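Local atomic coordinates of uncharacterized protein (PDB entry 2B4W), a protein that is of unknown function but belongs to the DUF1861 family of the beta-fructosidase clan and so probably has a five-bladed beta-propeller fold. Residues 255-258 and 259-262; 23-27 and 28-32. All coordinates share one frame; numbering follows the deposited sequence.

Interaction 1: residues 255-258 and 259-262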
loop_
_atom_site.group_PDB
_atom_site.type_symbol
_atom_site.label_atom_id
_atom_site.label_comp_id
_atom_site.label_asym_id
_atom_site.label_seq_id
_atom_site.Cartn_x
_atom_site.Cartn_y
_atom_site.Cartn_z
ATOM N N PRO A 255 -1.186 -16.853 10.265
ATOM C CA PRO A 255 -0.151 -15.882 9.875
ATOM C C PRO A 255 1.135 -16.609 9.480
ATOM O O PRO A 255 1.239 -17.836 9.543
ATOM C CB PRO A 255 0.052 -15.042 11.133
ATOM C CG PRO A 255 -0.437 -15.898 12.255
ATOM C CD PRO A 255 -1.491 -16.798 11.692
ATOM N N LYS A 256 2.111 -15.812 9.059
ATOM C CA LYS A 256 3.410 -16.370 8.713
ATOM C C LYS A 256 3.967 -17.025 9.985
ATOM O O LYS A 256 4.443 -18.152 9.985
ATOM C CB LYS A 256 4.389 -15.320 8.197
ATOM C CG LYS A 256 5.592 -15.904 7.468
ATOM C CD LYS A 256 6.408 -14.820 6.795
ATOM C CE LYS A 256 7.521 -15.390 5.930
ATOM N NZ LYS A 256 7.055 -16.041 4.693
ATOM N N VAL A 257 3.875 -16.258 11.059
ATOM C CA VAL A 257 4.229 -16.699 12.397
ATOM C C VAL A 257 3.210 -16.162 13.393
ATOM O O VAL A 257 2.591 -15.130 13.146
ATOM C CB VAL A 257 5.634 -16.231 12.795
ATOM C CG1 VAL A 257 6.654 -16.901 11.883
ATOM C CG2 VAL A 257 5.719 -14.719 12.735
ATOM N N PRO A 258 3.063 -16.901 14.482
ATOM C CA PRO A 258 2.110 -16.583 15.543
ATOM C C PRO A 258 2.189 -15.126 15.982
ATOM O O PRO A 258 1.216 -14.482 16.370
ATOM C CB PRO A 258 2.549 -17.483 16.700
ATOM C CG PRO A 258 3.779 -18.194 16.263
ATOM C CD PRO A 258 3.812 -18.141 14.762
ATOM N N LEU A 259 3.393 -14.586 15.936
ATOM C CA LEU A 259 3.638 -13.216 16.354
ATOM C C LEU A 259 2.839 -12.194 15.554
ATOM O O LEU A 259 2.637 -11.053 15.985
ATOM C CB LEU A 259 5.136 -12.973 16.198
ATOM C CG LEU A 259 5.738 -11.654 16.612
ATOM C CD1 LEU A 259 7.178 -11.896 17.070
ATOM C CD2 LEU A 259 5.725 -10.611 15.504
ATOM N N LEU A 260 2.407 -12.599 14.365
ATOM C CA LEU A 260 1.744 -11.668 13.455
ATOM C C LEU A 260 0.271 -12.031 13.340
ATOM O O LEU A 260 -0.325 -11.807 12.290
ATOM C CB LEU A 260 2.438 -11.707 12.101
ATOM C CG LEU A 260 3.841 -11.090 12.079
ATOM C CD1 LEU A 260 4.515 -11.371 10.748
ATOM C CD2 LEU A 260 3.779 -9.597 12.362
ATOM N N ALA A 261 -0.259 -12.579 14.434
ATOM C CA ALA A 261 -1.649 -12.999 14.505
ATOM C C ALA A 261 -2.602 -11.813 14.612
ATOM O O ALA A 261 -3.814 -11.954 14.457
ATOM C CB ALA A 261 -1.862 -13.960 15.673
ATOM N N ASP A 262 -2.047 -10.635 14.866
ATOM C CA ASP A 262 -2.841 -9.423 14.866
ATOM C C ASP A 262 -2.276 -8.361 13.925
ATOM O O ASP A 262 -2.333 -7.178 14.271
ATOM C CB ASP A 262 -2.940 -8.860 16.291
ATOM C CG ASP A 262 -4.183 -7.995 16.438
ATOM O OD1 ASP A 262 -4.963 -7.885 15.460
ATOM O OD2 ASP A 262 -4.356 -7.418 17.530
#
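Leu-260 N donates to Val-257 O over 2.8 Å, nearly straight at 164° and from above the carbonyl plane. One residue on, Ala-261 N reaches Pro-258 O at 3.1 Å, a more bent bond at 136°, its donor still further out of the carbonyl plane. Two such successive i to i+3 bonds mark a short 3-10-like turn within the surface loop between strands 238-245 and 264-271, which probably joins two sheets of a five-bladed beta-propeller. Pro-258 is the first residue inside the turn, where the turn's bonds use no backbone N-H, so a proline costs none of them.

Apolar side chains pack around it. Val-257 and Leu-259 lie side by side and point the same way, Val-257 CG2 3.9 Å from Leu-259 CB; the same methyl meets Leu-260 CD1 at 4.1 Å. A chi1 of -65° puts Val-257 CG1 anti to the carbonyl carbon and leaves CG2 between that carbon and the backbone N, near both leucines. Pro-255 CB lies 4.2 Å from Leu-260 CB, and Pro-255 CG 4.2 Å from Ala-261 CB.

Pro-255 CB also makes van der Waals contact with Leu-260 O. Lys-256 turns away to salt-bridge Glu-50.

Interaction 2: residues 23-27 and 28-32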
loop_
_atom_site.group_PDB
_atom_site.type_symbol
_atom_site.label_atom_id
_atom_site.label_comp_id
_atom_site.label_asym_id
_atom_site.label_seq_id
_atom_site.Cartn_x
_atom_site.Cartn_y
_atom_site.Cartn_z
ATOM N N LYS A 23 -3.647 -18.164 -8.288
ATOM C CA LYS A 23 -3.328 -19.314 -9.113
ATOM C C LYS A 23 -2.068 -19.098 -9.925
ATOM O O LYS A 23 -1.716 -18.001 -10.328
ATOM C CB LYS A 23 -4.474 -19.671 -10.055
ATOM C CG LYS A 23 -5.753 -20.124 -9.378
ATOM C CD LYS A 23 -6.949 -19.904 -10.305
ATOM C CE LYS A 23 -7.718 -21.210 -10.473
ATOM N NZ LYS A 23 -8.108 -21.765 -9.142
ATOM N N GLY A 24 -1.420 -20.229 -10.159
ATOM C CA GLY A 24 -0.153 -20.280 -10.843
ATOM C C GLY A 24 0.998 -20.037 -9.876
ATOM O O GLY A 24 2.150 -19.881 -10.292
ATOM N N VAL A 25 0.753 -19.975 -8.565
ATOM C CA VAL A 25 1.924 -19.886 -7.672
ATOM C C VAL A 25 1.774 -20.870 -6.526
ATOM O O VAL A 25 2.017 -20.539 -5.364
ATOM C CB VAL A 25 2.147 -18.473 -7.112
ATOM C CG1 VAL A 25 2.304 -17.480 -8.260
ATOM C CG2 VAL A 25 1.006 -18.066 -6.195
ATOM N N ASP A 26 1.347 -22.085 -6.864
ATOM C CA ASP A 26 1.153 -23.140 -5.873
ATOM C C ASP A 26 2.374 -23.337 -4.989
ATOM O O ASP A 26 3.518 -23.332 -5.442
ATOM C CB ASP A 26 0.795 -24.428 -6.624
ATOM C CG ASP A 26 -0.573 -24.347 -7.279
ATOM O OD1 ASP A 26 -1.371 -23.439 -6.954
ATOM O OD2 ASP A 26 -0.847 -25.212 -8.135
ATOM N N GLY A 27 2.220 -23.487 -3.675
ATOM C CA GLY A 27 3.407 -23.714 -2.859
ATOM C C GLY A 27 3.869 -22.454 -2.159
ATOM O O GLY A 27 4.575 -22.540 -1.148
ATOM N N TYR A 28 3.443 -21.318 -2.725
ATOM C CA TYR A 28 3.793 -20.012 -2.188
ATOM C C TYR A 28 2.646 -19.292 -1.493
ATOM O O TYR A 28 1.470 -19.487 -1.772
ATOM C CB TYR A 28 4.306 -19.093 -3.292
ATOM C CG TYR A 28 5.652 -19.451 -3.847
ATOM C CD1 TYR A 28 5.741 -20.421 -4.845
ATOM C CD2 TYR A 28 6.803 -18.831 -3.395
ATOM C CE1 TYR A 28 6.982 -20.744 -5.357
ATOM C CE2 TYR A 28 8.052 -19.160 -3.914
ATOM C CZ TYR A 28 8.120 -20.122 -4.890
ATOM O OH TYR A 28 9.347 -20.463 -5.427
ATOM N N ASP A 29 3.038 -18.415 -0.571
ATOM C CA ASP A 29 2.142 -17.411 -0.023
ATOM C C ASP A 29 2.197 -16.204 -0.972
ATOM O O ASP A 29 3.211 -15.981 -1.641
ATOM C CB ASP A 29 2.537 -16.954 1.367
ATOM C CG ASP A 29 2.139 -17.887 2.485
ATOM O OD1 ASP A 29 1.262 -18.736 2.249
ATOM O OD2 ASP A 29 2.707 -17.771 3.589
ATOM N N VAL A 30 1.120 -15.458 -1.006
ATOM C CA VAL A 30 1.013 -14.208 -1.743
ATOM C C VAL A 30 0.399 -13.182 -0.799
ATOM O O VAL A 30 -0.665 -13.474 -0.259
ATOM C CB VAL A 30 0.139 -14.317 -2.997
ATOM C CG1 VAL A 30 0.092 -12.937 -3.660
ATOM C CG2 VAL A 30 0.663 -15.373 -3.950
ATOM N N TYR A 31 1.051 -12.058 -0.582
ATOM C CA TYR A 31 0.592 -11.119 0.437
ATOM C C TYR A 31 1.186 -9.745 0.124
ATOM O O TYR A 31 1.825 -9.665 -0.912
ATOM C CB TYR A 31 0.940 -11.598 1.829
ATOM C CG TYR A 31 2.380 -11.749 2.209
ATOM C CD1 TYR A 31 3.157 -12.834 1.806
ATOM C CD2 TYR A 31 2.974 -10.790 3.004
ATOM C CE1 TYR A 31 4.477 -12.904 2.204
ATOM C CE2 TYR A 31 4.286 -10.851 3.404
ATOM C CZ TYR A 31 5.040 -11.932 2.990
ATOM O OH TYR A 31 6.358 -11.994 3.388
ATOM N N ASN A 32 0.907 -8.796 0.988
ATOM C CA ASN A 32 1.242 -7.392 0.867
ATOM C C ASN A 32 1.276 -6.949 -0.598
ATOM O O ASN A 32 2.285 -6.529 -1.155
ATOM C CB ASN A 32 2.571 -7.126 1.559
ATOM C CG ASN A 32 2.489 -7.377 3.053
ATOM O OD1 ASN A 32 1.431 -7.645 3.620
ATOM N ND2 ASN A 32 3.640 -7.272 3.704
HETATM O O HOH W 1 -0.484 -20.153 -3.940
#
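A type II beta turn running from Val-25 to Tyr-28 lies in the loop that joins strand 16-23 to strand 29-31, both of the mixed sheet, and it is closed by Tyr-28 N donating to Val-25 O over 3.1 Å. The bond is fairly straight, 153° at the hydrogen, and the donor is tilted from the carbonyl plane. Gly-27 holds the third position of the turn with a positive phi of 100°, where a CB would jam against the carbonyl oxygen of Asp-26.

The Tyr-28 side chain lies alongside the turn it ends. Its CG stands anti to the carbonyl carbon (chi1 -70°), which leaves the ring beside the turn with Val-25 O at its edge, in the ring plane; CD1 is 3.8 Å from that oxygen, and CB closer still at 3.4 Å. CD1 is also 3.7 Å from Asp-26 O, which stands oblique to the ring. Val-25, at the start of the turn, meets Val-30, two residues past its end: their CG2 methyls pack tightly at 3.5 Å, the side chains crossing at about a right angle. Both valines also touch Phe-63 of strand 59-67, so this methyl contact belongs to the buried side of the connection. Asp-29 directs its carboxylate to a salt bridge with Arg-52.

A water donates to Val-25 O at 2.9 Å and to Tyr-28 O at 3.0 Å. Val-25 O therefore accepts two bonds, and the water ties the two ends of the turn a second time, which should help to hold the chain in place as it enters strand 29-31.

From the N terminus, interaction 2 comes first: it closes the turn after strand 16-23 and leads the chain into strand 29-31, which pairs with strand 42-50. More than two hundred residues later, interaction 1 closes a short turn in the loop that leads from strand 238-245 of the five-strand antiparallel sheet to strand 264-271 of the mixed sheet. The two are in series, neither nesting nor crossing. The centres of interaction 1 and interaction 2 lie about 17 Å apart. A shared carboxylate oxygen joins the two regions: Glu-50 OE1 takes a salt bridge from Lys-256 NZ and a hydrogen bond with Tyr-31 OH. The loop residue Asp-285 touches Leu-260, Tyr-31 and Asn-32.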